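Local coordinates for uncharacterized protein HI_0666 (Haemophilus influenzae, PDB 7CZO) that is of uncharacterised biochemical activity but probably acts as the N-terminal-domain component of a three-part HipBA toxin-antitoxin system, at residues K9-G14 / V99-E104; L4-K9 / F87-G92; F29-D34 / S49-D54; I38-S43 / P58-L63. One frame throughout, in Å; residues are numbered along the deposited sequence.

Contact 1. Residues K9-G14 / V99-E104; sequences KVFLYG and VQIQEE
The ring of F11 is met at its edge. V99 O lies in the plane of the ring, and the CG2 methyl of I101 reaches the same rim, with F11 CE1 to I101 CG2 at 3.7 Å. The ring gets there because CG of F11 stands anti to its own carbonyl carbon (chi1 -67°), and F11 and I101 then run side by side. V99 packs against the root of the ring, CB to CB. On the same face of the sheet K9 lies alongside I101. The aliphatic part of K9 also crosses the side chain of E103 at about a right angle, and K9 CG is 3.7 Å from E103 OE1. The charged ends stay apart: K9 NZ is 6.0 Å from E103 OE1. E103 OE2 is instead held by R21 and S7. V10 and Q100 lie side by side on the other face, with V10 CG2 4.1 Å from Q100 CG.

Strands 9-12 and 99-102 are antiparallel. K9 with I101 and F11 with V99 are hydrogen-bonded pairs, and V10 with Q100 is the non-hydrogen-bonded pair between them. The bond from F11 N to V99 O is 2.8 Å and nearly straight, at 177°. V99 N returns a bond to F11 O from above the carbonyl plane. The bonds of the K9 pair are more bent, and K9 N to I101 O is 2.9 Å.

Backbone amides and carbonyls thus carry the polar pairing of strand 98-102, outermost in the sheet, with strand 7-12, while the side chains on the two faces add mainly apolar contact.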
loop_
_atom_site.group_PDB
_atom_site.type_symbol
_atom_site.label_atom_id
_atom_site.label_comp_id
_atom_site.label_asym_id
_atom_site.label_seq_id
_atom_site.Cartn_x
_atom_site.Cartn_y
_atom_site.Cartn_z
ATOM N N LYS A 9 -7.539 2.429 1.277
ATOM C CA LYS A 9 -7.505 3.890 1.252
ATOM C C LYS A 9 -6.204 4.337 1.931
ATOM O O LYS A 9 -5.807 3.802 2.966
ATOM C CB LYS A 9 -8.682 4.487 2.023
ATOM C CG LYS A 9 -9.957 4.760 1.247
ATOM C CD LYS A 9 -11.129 4.939 2.230
ATOM C CE LYS A 9 -12.058 6.111 1.896
ATOM N NZ LYS A 9 -12.320 7.029 3.052
ATOM N N VAL A 10 -5.569 5.345 1.353
ATOM C CA VAL A 10 -4.267 5.794 1.790
ATOM C C VAL A 10 -4.370 7.183 2.343
ATOM O O VAL A 10 -4.797 8.107 1.651
ATOM C CB VAL A 10 -3.290 5.797 0.610
ATOM C CG1 VAL A 10 -2.021 6.581 0.941
ATOM C CG2 VAL A 10 -2.980 4.339 0.203
ATOM N N PHE A 11 -3.958 7.316 3.595
ATOM C CA PHE A 11 -3.956 8.584 4.312
ATOM C C PHE A 11 -2.507 9.012 4.590
ATOM O O PHE A 11 -1.672 8.171 4.868
ATOM C CB PHE A 11 -4.694 8.415 5.639
ATOM C CG PHE A 11 -6.156 8.150 5.502
ATOM C CD1 PHE A 11 -6.631 6.861 5.338
ATOM C CD2 PHE A 11 -7.075 9.196 5.537
ATOM C CE1 PHE A 11 -7.995 6.607 5.220
ATOM C CE2 PHE A 11 -8.444 8.952 5.424
ATOM C CZ PHE A 11 -8.897 7.648 5.267
ATOM N N LEU A 12 -2.238 10.311 4.481
ATOM C CA LEU A 12 -0.927 10.954 4.792
ATOM C C LEU A 12 -1.156 12.209 5.703
ATOM O O LEU A 12 -2.029 13.051 5.445
ATOM C CB LEU A 12 -0.279 11.369 3.512
ATOM C CG LEU A 12 1.144 11.874 3.554
ATOM C CD1 LEU A 12 2.074 10.903 4.258
ATOM C CD2 LEU A 12 1.608 12.104 2.113
ATOM N N TYR A 13 -0.440 12.283 6.817
ATOM C CA TYR A 13 -0.711 13.283 7.856
ATOM C C TYR A 13 -2.193 13.571 8.048
ATOM O O TYR A 13 -2.574 14.748 8.164
ATOM C CB TYR A 13 -0.004 14.619 7.548
ATOM C CG TYR A 13 1.450 14.455 7.152
ATOM C CD1 TYR A 13 2.406 14.016 8.043
ATOM C CD2 TYR A 13 1.848 14.747 5.904
ATOM C CE1 TYR A 13 3.733 13.897 7.647
ATOM C CE2 TYR A 13 3.141 14.595 5.499
ATOM C CZ TYR A 13 4.086 14.183 6.367
ATOM O OH TYR A 13 5.397 14.026 5.880
ATOM N N GLY A 14 -3.019 12.527 8.095
ATOM C CA GLY A 14 -4.434 12.666 8.477
ATOM C C GLY A 14 -5.411 12.738 7.305
ATOM O O GLY A 14 -6.604 12.496 7.477
ATOM N N VAL A 99 -0.908 6.202 6.694
ATOM C CA VAL A 99 -1.878 5.190 7.154
ATOM C C VAL A 99 -2.768 4.498 6.050
ATOM O O VAL A 99 -3.071 5.102 5.017
ATOM C CB VAL A 99 -2.737 5.835 8.274
ATOM C CG1 VAL A 99 -4.016 5.057 8.538
ATOM C CG2 VAL A 99 -1.940 5.912 9.562
ATOM N N GLN A 100 -3.182 3.241 6.269
ATOM C CA GLN A 100 -4.092 2.534 5.326
ATOM C C GLN A 100 -5.192 1.786 5.984
ATOM O O GLN A 100 -4.918 0.878 6.758
ATOM C CB GLN A 100 -3.365 1.552 4.443
ATOM C CG GLN A 100 -2.276 2.290 3.729
ATOM C CD GLN A 100 -1.262 1.375 3.187
ATOM O OE1 GLN A 100 -0.074 1.627 3.309
ATOM N NE2 GLN A 100 -1.712 0.290 2.568
ATOM N N ILE A 101 -6.430 2.207 5.684
ATOM C CA ILE A 101 -7.611 1.506 6.117
ATOM C C ILE A 101 -8.026 0.702 4.898
ATOM O O ILE A 101 -8.185 1.234 3.818
ATOM C CB ILE A 101 -8.739 2.437 6.698
ATOM C CG1 ILE A 101 -9.755 1.600 7.509
ATOM C CG2 ILE A 101 -9.480 3.243 5.627
ATOM C CD1 ILE A 101 -10.950 2.369 8.062
ATOM N N GLN A 102 -8.140 -0.601 5.079
ATOM C CA GLN A 102 -8.709 -1.465 4.065
ATOM C C GLN A 102 -10.096 -0.991 3.655
ATOM O O GLN A 102 -10.920 -0.668 4.516
ATOM C CB GLN A 102 -8.810 -2.870 4.601
ATOM C CG GLN A 102 -9.186 -3.860 3.537
ATOM C CD GLN A 102 -9.035 -5.287 4.022
ATOM O OE1 GLN A 102 -9.384 -6.231 3.302
ATOM N NE2 GLN A 102 -8.511 -5.458 5.246
ATOM N N GLU A 103 -10.325 -0.928 2.340
ATOM C CA GLU A 103 -11.605 -0.495 1.801
ATOM C C GLU A 103 -12.550 -1.654 1.949
ATOM O O GLU A 103 -12.545 -2.598 1.148
ATOM C CB GLU A 103 -11.506 -0.078 0.343
ATOM C CG GLU A 103 -11.329 1.415 0.167
ATOM C CD GLU A 103 -11.567 1.887 -1.260
ATOM O OE1 GLU A 103 -11.945 3.070 -1.433
ATOM O OE2 GLU A 103 -11.379 1.089 -2.206
ATOM N N GLU A 104 -13.314 -1.595 3.029
ATOM C CA GLU A 104 -14.360 -2.558 3.308
ATOM C C GLU A 104 -15.620 -1.720 3.541
ATOM O O GLU A 104 -15.516 -0.626 4.100
ATOM C CB GLU A 104 -13.968 -3.422 4.517
ATOM C CG GLU A 104 -12.519 -3.904 4.442
ATOM C CD GLU A 104 -12.256 -5.238 5.127
ATOM O OE1 GLU A 104 -11.511 -5.271 6.139
ATOM O OE2 GLU A 104 -12.769 -6.263 4.627
#

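Contact 2. Residues L4-K9 / F87-G92; sequences LVRSGK and FLLNNG
This is a buried helix-to-sheet contact. One leucine near the end of helix 82-91 packs against R6 and the backbone of S7 and G8 on strand 7-12. No hydrogen bond joins the two segments.

L89 carries the contact, and its two methyls have different tasks. CD1 lies over one face of the R6 guanidinium, 3.4 Å from R6 NE and 3.6 Å from R6 CZ. CD2 turns to the strand backbone, where it is 3.8 Å from G8 CA and also 3.8 Å from S7 O. CG of L89 stands anti to its carbonyl carbon, and chi2 is extended at 176°, so the fork of the side chain straddles the two targets. The R6 chain is bent at chi2 (-79°) and chi3 (-92°). This folds the guanidinium back across the leucine, and the two side chains cross obliquely. N90 OD1 sits near the plane of the guanidinium, at its edge, but R6 NH2 is still 4.3 Å from it.

G8 leaves room for the leucine: a beta carbon there would point at L89 and clash with CD2. S7 faces the other way, and its OG is bonded to E103 and R21. R6 also touches F85 and R86 of the same helix.

The result is a helix packed on one face of an antiparallel sheet, an alpha-plus-beta arrangement, in this HipA N-terminal-domain protein.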
loop_
_atom_site.group_PDB
_atom_site.type_symbol
_atom_site.label_atom_id
_atom_site.label_comp_id
_atom_site.label_asym_id
_atom_site.label_seq_id
_atom_site.Cartn_x
_atom_site.Cartn_y
_atom_site.Cartn_z
ATOM N N LEU A 4 -12.971 -9.338 -7.254
ATOM C CA LEU A 4 -11.792 -9.164 -6.390
ATOM C C LEU A 4 -10.844 -8.127 -7.060
ATOM O O LEU A 4 -11.137 -7.672 -8.157
ATOM C CB LEU A 4 -11.103 -10.535 -6.232
ATOM C CG LEU A 4 -11.830 -11.711 -5.563
ATOM C CD1 LEU A 4 -11.391 -13.039 -6.173
ATOM C CD2 LEU A 4 -11.607 -11.708 -4.052
ATOM N N VAL A 5 -9.726 -7.738 -6.444
ATOM C CA VAL A 5 -9.330 -8.184 -5.116
ATOM C C VAL A 5 -9.196 -6.924 -4.247
ATOM O O VAL A 5 -10.181 -6.194 -4.055
ATOM C CB VAL A 5 -8.039 -9.096 -5.115
ATOM C CG1 VAL A 5 -8.147 -10.212 -4.074
ATOM C CG2 VAL A 5 -7.764 -9.716 -6.481
ATOM N N ARG A 6 -7.975 -6.624 -3.812
ATOM C CA ARG A 6 -7.733 -5.919 -2.560
ATOM C C ARG A 6 -7.456 -4.407 -2.730
ATOM O O ARG A 6 -6.642 -3.988 -3.552
ATOM C CB ARG A 6 -6.555 -6.594 -1.854
ATOM C CG ARG A 6 -6.787 -8.036 -1.442
ATOM C CD ARG A 6 -7.609 -8.115 -0.157
ATOM N NE ARG A 6 -6.777 -8.173 1.052
ATOM C CZ ARG A 6 -7.248 -8.152 2.302
ATOM N NH1 ARG A 6 -8.553 -8.065 2.517
ATOM N NH2 ARG A 6 -6.414 -8.205 3.338
ATOM N N SER A 7 -8.127 -3.604 -1.918
ATOM C CA SER A 7 -8.043 -2.176 -1.994
ATOM C C SER A 7 -7.774 -1.574 -0.586
ATOM O O SER A 7 -8.315 -2.052 0.408
ATOM C CB SER A 7 -9.354 -1.653 -2.585
ATOM O OG SER A 7 -9.333 -0.239 -2.749
ATOM N N GLY A 8 -6.948 -0.522 -0.514
ATOM C CA GLY A 8 -6.703 0.220 0.733
ATOM C C GLY A 8 -6.755 1.712 0.488
ATOM O O GLY A 8 -6.125 2.214 -0.442
ATOM N N LYS A 9 -7.539 2.429 1.277
ATOM C CA LYS A 9 -7.505 3.890 1.252
ATOM C C LYS A 9 -6.204 4.337 1.931
ATOM O O LYS A 9 -5.807 3.802 2.966
ATOM C CB LYS A 9 -8.682 4.487 2.023
ATOM C CG LYS A 9 -9.957 4.760 1.247
ATOM C CD LYS A 9 -11.129 4.939 2.230
ATOM C CE LYS A 9 -12.058 6.111 1.896
ATOM N NZ LYS A 9 -12.320 7.029 3.052
ATOM N N PHE A 87 0.041 -7.311 4.929
ATOM C CA PHE A 87 0.497 -6.721 6.160
ATOM C C PHE A 87 0.150 -5.243 6.147
ATOM O O PHE A 87 -0.476 -4.724 7.080
ATOM C CB PHE A 87 1.978 -6.884 6.307
ATOM C CG PHE A 87 2.529 -6.113 7.441
ATOM C CD1 PHE A 87 2.727 -6.711 8.662
ATOM C CD2 PHE A 87 2.832 -4.780 7.294
ATOM C CE1 PHE A 87 3.221 -5.983 9.728
ATOM C CE2 PHE A 87 3.334 -4.035 8.356
ATOM C CZ PHE A 87 3.523 -4.643 9.574
ATOM N N LEU A 88 0.496 -4.564 5.060
ATOM C CA LEU A 88 0.106 -3.150 4.943
ATOM C C LEU A 88 -1.364 -2.957 5.276
ATOM O O LEU A 88 -1.700 -2.043 6.019
ATOM C CB LEU A 88 0.446 -2.559 3.563
ATOM C CG LEU A 88 1.973 -2.529 3.384
ATOM C CD1 LEU A 88 2.338 -2.071 1.987
ATOM C CD2 LEU A 88 2.637 -1.681 4.461
ATOM N N LEU A 89 -2.223 -3.843 4.772
ATOM C CA LEU A 89 -3.664 -3.719 4.999
ATOM C C LEU A 89 -4.063 -4.072 6.418
ATOM O O LEU A 89 -4.912 -3.404 6.990
ATOM C CB LEU A 89 -4.429 -4.600 4.043
ATOM C CG LEU A 89 -4.487 -4.157 2.584
ATOM C CD1 LEU A 89 -5.216 -5.246 1.784
ATOM C CD2 LEU A 89 -5.222 -2.844 2.486
ATOM N N ASN A 90 -3.437 -5.081 7.007
ATOM C CA ASN A 90 -3.744 -5.439 8.387
ATOM C C ASN A 90 -3.200 -4.551 9.461
ATOM O O ASN A 90 -3.690 -4.632 10.568
ATOM C CB ASN A 90 -3.254 -6.834 8.706
ATOM C CG ASN A 90 -3.931 -7.887 7.853
ATOM O OD1 ASN A 90 -5.089 -7.710 7.428
ATOM N ND2 ASN A 90 -3.197 -8.978 7.566
ATOM N N ASN A 91 -2.194 -3.724 9.185
ATOM C CA ASN A 91 -1.744 -2.802 10.218
ATOM C C ASN A 91 -0.823 -1.663 9.864
ATOM O O ASN A 91 0.283 -1.647 10.366
ATOM C CB ASN A 91 -1.117 -3.593 11.399
ATOM C CG ASN A 91 -0.363 -4.814 10.971
ATOM O OD1 ASN A 91 0.089 -4.931 9.860
ATOM N ND2 ASN A 91 -0.201 -5.723 11.889
ATOM N N GLY A 92 -1.254 -0.637 9.130
ATOM C CA GLY A 92 -2.633 -0.263 8.905
ATOM C C GLY A 92 -2.849 1.167 9.436
ATOM O O GLY A 92 -2.413 2.135 8.831
#

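Contact 3. Residues F29-D34 / S49-D54; sequences FSYNPD and SPFHSD
S49 opens the second segment with a side-chain bond to the strand backbone. Its OG stands anti to the backbone N (chi1 -176°) and accepts a hydrogen bond from Y31 N, 2.7 Å long and nearly straight. S49 CB meets the edge of the Y31 ring, 3.6 Å from Y31 CD2. Y31 OH is bonded to F44 O and L40 N, which ties this strand edge to the following loop. P50 follows a cis peptide bond. Its CB touches S30 CB at 3.8 Å.

F51 N donates to F29 O at 2.8 Å, almost along the C=O axis. The return bond from F29 N to F51 O is weak. The two phenyl side chains run side by side, pointing the same way, with ring planes only 9° apart. They meet rim to rim, neither over the face of the other, and F29 CD2 is 3.6 Å from F51 CD1. The next atom on the same rim, F51 CE1, is 3.9 Å from Y31 CE2. Within its own strand F29 places CE2 over the centre of the Y31 ring. F44 meets the rings of both F29 and F51. Beyond F51, the side chains of H52 and S53 bond instead to H28 and T55 O respectively.

The backbone pairing is therefore thin: one good bond, one weak one and a serine hydroxyl that stands in for a main-chain acceptor. With help from the aromatic contacts, these join the weakly bonded outermost strand 51-53 to strand 27-31.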
loop_
_atom_site.group_PDB
_atom_site.type_symbol
_atom_site.label_atom_id
_atom_site.label_comp_id
_atom_site.label_asym_id
_atom_site.label_seq_id
_atom_site.Cartn_x
_atom_site.Cartn_y
_atom_site.Cartn_z
ATOM N N PHE A 29 -1.110 2.157 -7.369
ATOM C CA PHE A 29 -1.296 3.322 -6.549
ATOM C C PHE A 29 -1.814 4.434 -7.422
ATOM O O PHE A 29 -1.307 4.616 -8.524
ATOM C CB PHE A 29 0.012 3.765 -5.882
ATOM C CG PHE A 29 -0.131 5.057 -5.127
ATOM C CD1 PHE A 29 -1.086 5.173 -4.111
ATOM C CD2 PHE A 29 0.625 6.162 -5.459
ATOM C CE1 PHE A 29 -1.284 6.355 -3.428
ATOM C CE2 PHE A 29 0.441 7.345 -4.782
ATOM C CZ PHE A 29 -0.515 7.439 -3.762
ATOM N N SER A 30 -2.775 5.203 -6.905
ATOM C CA SER A 30 -3.278 6.385 -7.588
ATOM C C SER A 30 -3.688 7.478 -6.610
ATOM O O SER A 30 -4.260 7.190 -5.555
ATOM C CB SER A 30 -4.489 6.029 -8.456
ATOM O OG SER A 30 -5.589 5.581 -7.661
ATOM N N TYR A 31 -3.387 8.729 -6.962
ATOM C CA TYR A 31 -3.733 9.898 -6.125
ATOM C C TYR A 31 -5.176 10.320 -6.378
ATOM O O TYR A 31 -5.599 10.402 -7.508
ATOM C CB TYR A 31 -2.831 11.099 -6.487
ATOM C CG TYR A 31 -1.427 11.069 -5.938
ATOM C CD1 TYR A 31 -1.205 11.219 -4.577
ATOM C CD2 TYR A 31 -0.333 10.925 -6.768
ATOM C CE1 TYR A 31 0.061 11.209 -4.057
ATOM C CE2 TYR A 31 0.963 10.879 -6.258
ATOM C CZ TYR A 31 1.144 11.035 -4.895
ATOM O OH TYR A 31 2.405 11.037 -4.334
ATOM N N ASN A 32 -5.922 10.646 -5.349
ATOM C CA ASN A 32 -7.192 11.338 -5.560
ATOM C C ASN A 32 -7.101 12.508 -6.548
ATOM O O ASN A 32 -6.090 13.203 -6.624
ATOM C CB ASN A 32 -7.771 11.811 -4.227
ATOM C CG ASN A 32 -8.357 10.671 -3.436
ATOM O OD1 ASN A 32 -8.648 9.609 -3.996
ATOM N ND2 ASN A 32 -8.535 10.869 -2.137
ATOM N N PRO A 33 -8.163 12.725 -7.331
ATOM C CA PRO A 33 -8.074 13.745 -8.389
ATOM C C PRO A 33 -7.972 15.170 -7.847
ATOM O O PRO A 33 -7.374 16.026 -8.502
ATOM C CB PRO A 33 -9.367 13.564 -9.175
ATOM C CG PRO A 33 -10.106 12.427 -8.531
ATOM C CD PRO A 33 -9.518 12.171 -7.196
ATOM N N ASP A 34 -8.542 15.421 -6.667
ATOM C CA ASP A 34 -8.454 16.747 -6.040
ATOM C C ASP A 34 -7.309 16.858 -5.072
ATOM O O ASP A 34 -7.294 17.802 -4.277
ATOM C CB ASP A 34 -9.688 17.079 -5.192
ATOM C CG ASP A 34 -10.956 16.678 -5.831
ATOM O OD1 ASP A 34 -11.277 17.242 -6.903
ATOM O OD2 ASP A 34 -11.612 15.797 -5.234
ATOM N N SER A 49 0.297 10.347 -11.528
ATOM C CA SER A 49 -0.694 9.392 -11.090
ATOM C C SER A 49 -1.590 9.052 -12.280
ATOM O O SER A 49 -1.956 9.931 -13.042
ATOM C CB SER A 49 -1.513 10.011 -9.999
ATOM O OG SER A 49 -2.427 9.096 -9.485
ATOM N N PRO A 50 -1.973 7.786 -12.443
ATOM C CA PRO A 50 -1.751 6.642 -11.592
ATOM C C PRO A 50 -0.512 5.943 -11.966
ATOM O O PRO A 50 0.031 6.204 -13.021
ATOM C CB PRO A 50 -2.906 5.729 -11.950
ATOM C CG PRO A 50 -3.058 5.966 -13.405
ATOM C CD PRO A 50 -2.819 7.436 -13.596
ATOM N N PHE A 51 -0.114 5.046 -11.070
ATOM C CA PHE A 51 1.052 4.199 -11.175
ATOM C C PHE A 51 0.592 2.736 -11.080
ATOM O O PHE A 51 -0.417 2.407 -10.432
ATOM C CB PHE A 51 2.044 4.471 -10.035
ATOM C CG PHE A 51 2.312 5.929 -9.788
ATOM C CD1 PHE A 51 1.494 6.658 -8.951
ATOM C CD2 PHE A 51 3.383 6.557 -10.382
ATOM C CE1 PHE A 51 1.708 7.987 -8.745
ATOM C CE2 PHE A 51 3.608 7.891 -10.180
ATOM C CZ PHE A 51 2.757 8.606 -9.374
ATOM N N HIS A 52 1.359 1.865 -11.729
ATOM C CA HIS A 52 0.991 0.463 -11.917
ATOM C C HIS A 52 2.274 -0.290 -11.864
ATOM O O HIS A 52 3.250 0.179 -12.419
ATOM C CB HIS A 52 0.394 0.238 -13.290
ATOM C CG HIS A 52 -0.879 0.979 -13.537
ATOM N ND1 HIS A 52 -2.024 0.766 -12.800
ATOM C CD2 HIS A 52 -1.203 1.902 -14.474
ATOM C CE1 HIS A 52 -2.995 1.544 -13.256
ATOM N NE2 HIS A 52 -2.520 2.250 -14.268
ATOM N N SER A 53 2.301 -1.441 -11.196
ATOM C CA SER A 53 3.503 -2.283 -11.247
ATOM C C SER A 53 3.128 -3.741 -11.069
ATOM O O SER A 53 2.043 -4.066 -10.574
ATOM C CB SER A 53 4.509 -1.831 -10.189
ATOM O OG SER A 53 5.727 -2.545 -10.283
ATOM N N ASP A 54 4.004 -4.626 -11.512
ATOM C CA ASP A 54 3.746 -6.055 -11.339
ATOM C C ASP A 54 4.347 -6.515 -10.018
ATOM O O ASP A 54 4.162 -7.644 -9.615
ATOM C CB ASP A 54 4.269 -6.887 -12.523
ATOM C CG ASP A 54 5.763 -6.722 -12.757
ATOM O OD1 ASP A 54 6.412 -5.924 -12.033
ATOM O OD2 ASP A 54 6.289 -7.403 -13.672
#

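Contact 4. Residues I38-S43 / P58-L63; sequences IPLSLS and PYFASL
L40 is the first residue of the loop 38-43 to reach the helix 58-62. Its CG stands anti to the backbone N (chi1 178°), which sends the fork of the side chain toward the helix. There it meets two aromatic rings. L40 CG is 3.6 Å from Y59 CE2, with the two side chains crossing obliquely. L40 CD2 touches the tip of the other ring, 3.5 Å from F60 CZ, and this crossing is close to a right angle. L40 is buried, and it also touches F29 and I17 of the sheet.

S41 comes next and lies over one face of the Y59 ring. Its CB forms a CH-pi contact, 3.8 Å from the centroid of the Y59 ring and 20° off the ring normal. Y59 offers that face because its CG is anti to the backbone N (chi1 179°). S43 ends the contact. Its OG lies 3.9 Å from Y59 CB and makes a hydrogen bond to S41 OG. The two hydroxyls thus lie near Y59 CB and CG, while S41 CB stays over the ring.

In the helix S62 OG donates to Y59 O at 2.6 Å, on a carbonyl lone pair. No hydrogen bond crosses between the segments. F60 goes on to touch F29, L20 and L88.

The pattern is that of an irregular loop packed on a short helix through apolar and aromatic side chains, inside the HipA N-terminal domain.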
loop_
_atom_site.group_PDB
_atom_site.type_symbol
_atom_site.label_atom_id
_atom_site.label_comp_id
_atom_site.label_asym_id
_atom_site.label_seq_id
_atom_site.Cartn_x
_atom_site.Cartn_y
_atom_site.Cartn_z
ATOM N N ILE A 38 1.216 17.502 -0.626
ATOM C CA ILE A 38 2.613 17.064 -0.589
ATOM C C ILE A 38 2.667 15.634 -1.102
ATOM O O ILE A 38 1.828 14.796 -0.705
ATOM C CB ILE A 38 3.226 17.202 0.820
ATOM C CG1 ILE A 38 4.715 16.877 0.768
ATOM C CG2 ILE A 38 2.504 16.354 1.864
ATOM C CD1 ILE A 38 5.425 17.058 2.099
ATOM N N PRO A 39 3.602 15.351 -2.028
ATOM C CA PRO A 39 3.663 13.968 -2.549
ATOM C C PRO A 39 4.008 12.913 -1.499
ATOM O O PRO A 39 4.658 13.204 -0.497
ATOM C CB PRO A 39 4.725 14.062 -3.628
ATOM C CG PRO A 39 4.559 15.479 -4.141
ATOM C CD PRO A 39 4.332 16.288 -2.900
ATOM N N LEU A 40 3.519 11.698 -1.701
ATOM C CA LEU A 40 3.793 10.609 -0.757
ATOM C C LEU A 40 5.296 10.254 -0.769
ATOM O O LEU A 40 5.906 9.959 0.259
ATOM C CB LEU A 40 2.917 9.400 -1.093
ATOM C CG LEU A 40 3.092 8.150 -0.237
ATOM C CD1 LEU A 40 2.538 8.432 1.136
ATOM C CD2 LEU A 40 2.373 6.968 -0.856
ATOM N N SER A 41 5.894 10.312 -1.940
ATOM C CA SER A 41 7.305 10.058 -2.069
ATOM C C SER A 41 7.788 10.655 -3.384
ATOM O O SER A 41 6.984 10.950 -4.274
ATOM C CB SER A 41 7.534 8.555 -2.077
ATOM O OG SER A 41 7.048 8.009 -3.287
ATOM N N LEU A 42 9.095 10.811 -3.534
ATOM C CA LEU A 42 9.607 11.350 -4.799
ATOM C C LEU A 42 9.357 10.376 -5.961
ATOM O O LEU A 42 9.330 10.807 -7.127
ATOM C CB LEU A 42 11.073 11.828 -4.708
ATOM C CG LEU A 42 12.132 11.005 -3.973
ATOM C CD1 LEU A 42 12.444 9.699 -4.713
ATOM C CD2 LEU A 42 13.373 11.872 -3.767
ATOM N N SER A 43 9.116 9.094 -5.651
ATOM C CA SER A 43 8.690 8.123 -6.685
ATOM C C SER A 43 7.265 8.339 -7.196
ATOM O O SER A 43 6.912 7.798 -8.234
ATOM C CB SER A 43 8.798 6.706 -6.171
ATOM O OG SER A 43 8.031 6.548 -4.986
ATOM N N PRO A 58 8.420 -0.362 -4.497
ATOM C CA PRO A 58 9.469 -0.201 -3.489
ATOM C C PRO A 58 9.131 0.710 -2.315
ATOM O O PRO A 58 9.509 0.412 -1.174
ATOM C CB PRO A 58 10.615 0.424 -4.299
ATOM C CG PRO A 58 10.469 -0.212 -5.649
ATOM C CD PRO A 58 8.971 -0.337 -5.866
ATOM N N TYR A 59 8.454 1.822 -2.582
ATOM C CA TYR A 59 8.139 2.738 -1.510
ATOM C C TYR A 59 7.239 2.045 -0.472
ATOM O O TYR A 59 7.503 2.115 0.747
ATOM C CB TYR A 59 7.489 4.039 -2.012
ATOM C CG TYR A 59 7.174 4.925 -0.857
ATOM C CD1 TYR A 59 8.199 5.595 -0.194
ATOM C CD2 TYR A 59 5.877 4.997 -0.328
ATOM C CE1 TYR A 59 7.944 6.373 0.928
ATOM C CE2 TYR A 59 5.605 5.777 0.799
ATOM C CZ TYR A 59 6.652 6.461 1.420
ATOM O OH TYR A 59 6.439 7.232 2.526
ATOM N N PHE A 60 6.187 1.377 -0.943
ATOM C CA PHE A 60 5.267 0.705 -0.037
ATOM C C PHE A 60 5.928 -0.534 0.578
ATOM O O PHE A 60 5.779 -0.809 1.750
ATOM C CB PHE A 60 3.975 0.334 -0.756
ATOM C CG PHE A 60 3.050 1.489 -0.987
ATOM C CD1 PHE A 60 2.205 1.944 0.018
ATOM C CD2 PHE A 60 2.981 2.106 -2.226
ATOM C CE1 PHE A 60 1.330 3.021 -0.205
ATOM C CE2 PHE A 60 2.100 3.192 -2.460
ATOM C CZ PHE A 60 1.281 3.650 -1.452
ATOM N N ALA A 61 6.680 -1.295 -0.184
ATOM C CA ALA A 61 7.399 -2.404 0.444
ATOM C C ALA A 61 8.296 -1.876 1.549
ATOM O O ALA A 61 8.545 -2.579 2.513
ATOM C CB ALA A 61 8.238 -3.168 -0.564
ATOM N N SER A 62 8.821 -0.660 1.405
ATOM C CA SER A 62 9.746 -0.094 2.423
ATOM C C SER A 62 9.067 0.177 3.787
ATOM O O SER A 62 9.738 0.260 4.794
ATOM C CB SER A 62 10.388 1.198 1.932
ATOM O OG SER A 62 9.548 2.315 2.261
ATOM N N LEU A 63 7.747 0.317 3.804
ATOM C CA LEU A 63 6.992 0.618 5.039
ATOM C C LEU A 63 6.823 -0.585 5.929
ATOM O O LEU A 63 6.385 -0.464 7.055
ATOM C CB LEU A 63 5.580 1.147 4.716
ATOM C CG LEU A 63 5.515 2.411 3.844
ATOM C CD1 LEU A 63 4.152 3.071 3.765
ATOM C CD2 LEU A 63 6.514 3.423 4.352
#

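How the contacts relate
Contacts 1, 2 and 3 all reach one antiparallel five-stranded sheet. Contact 1 pairs outermost strand 98-102 with 7-12, and contact 3 pairs the other outermost strand, 51-53, with 27-31. Their centres are about 14 Å apart. Contacts 1 and 2 share K9 and strand 7-12, and their centres are about 9 Å apart. Contacts 3 and 4 cross along the chain, and both are nested inside the loops closed by contacts 1 and 2. Contact 4 touches the other three: L12 packs on L40, L88 on F60, and F29 on F60. Pairing of the chain's two ends thus encloses the middle region in one domain.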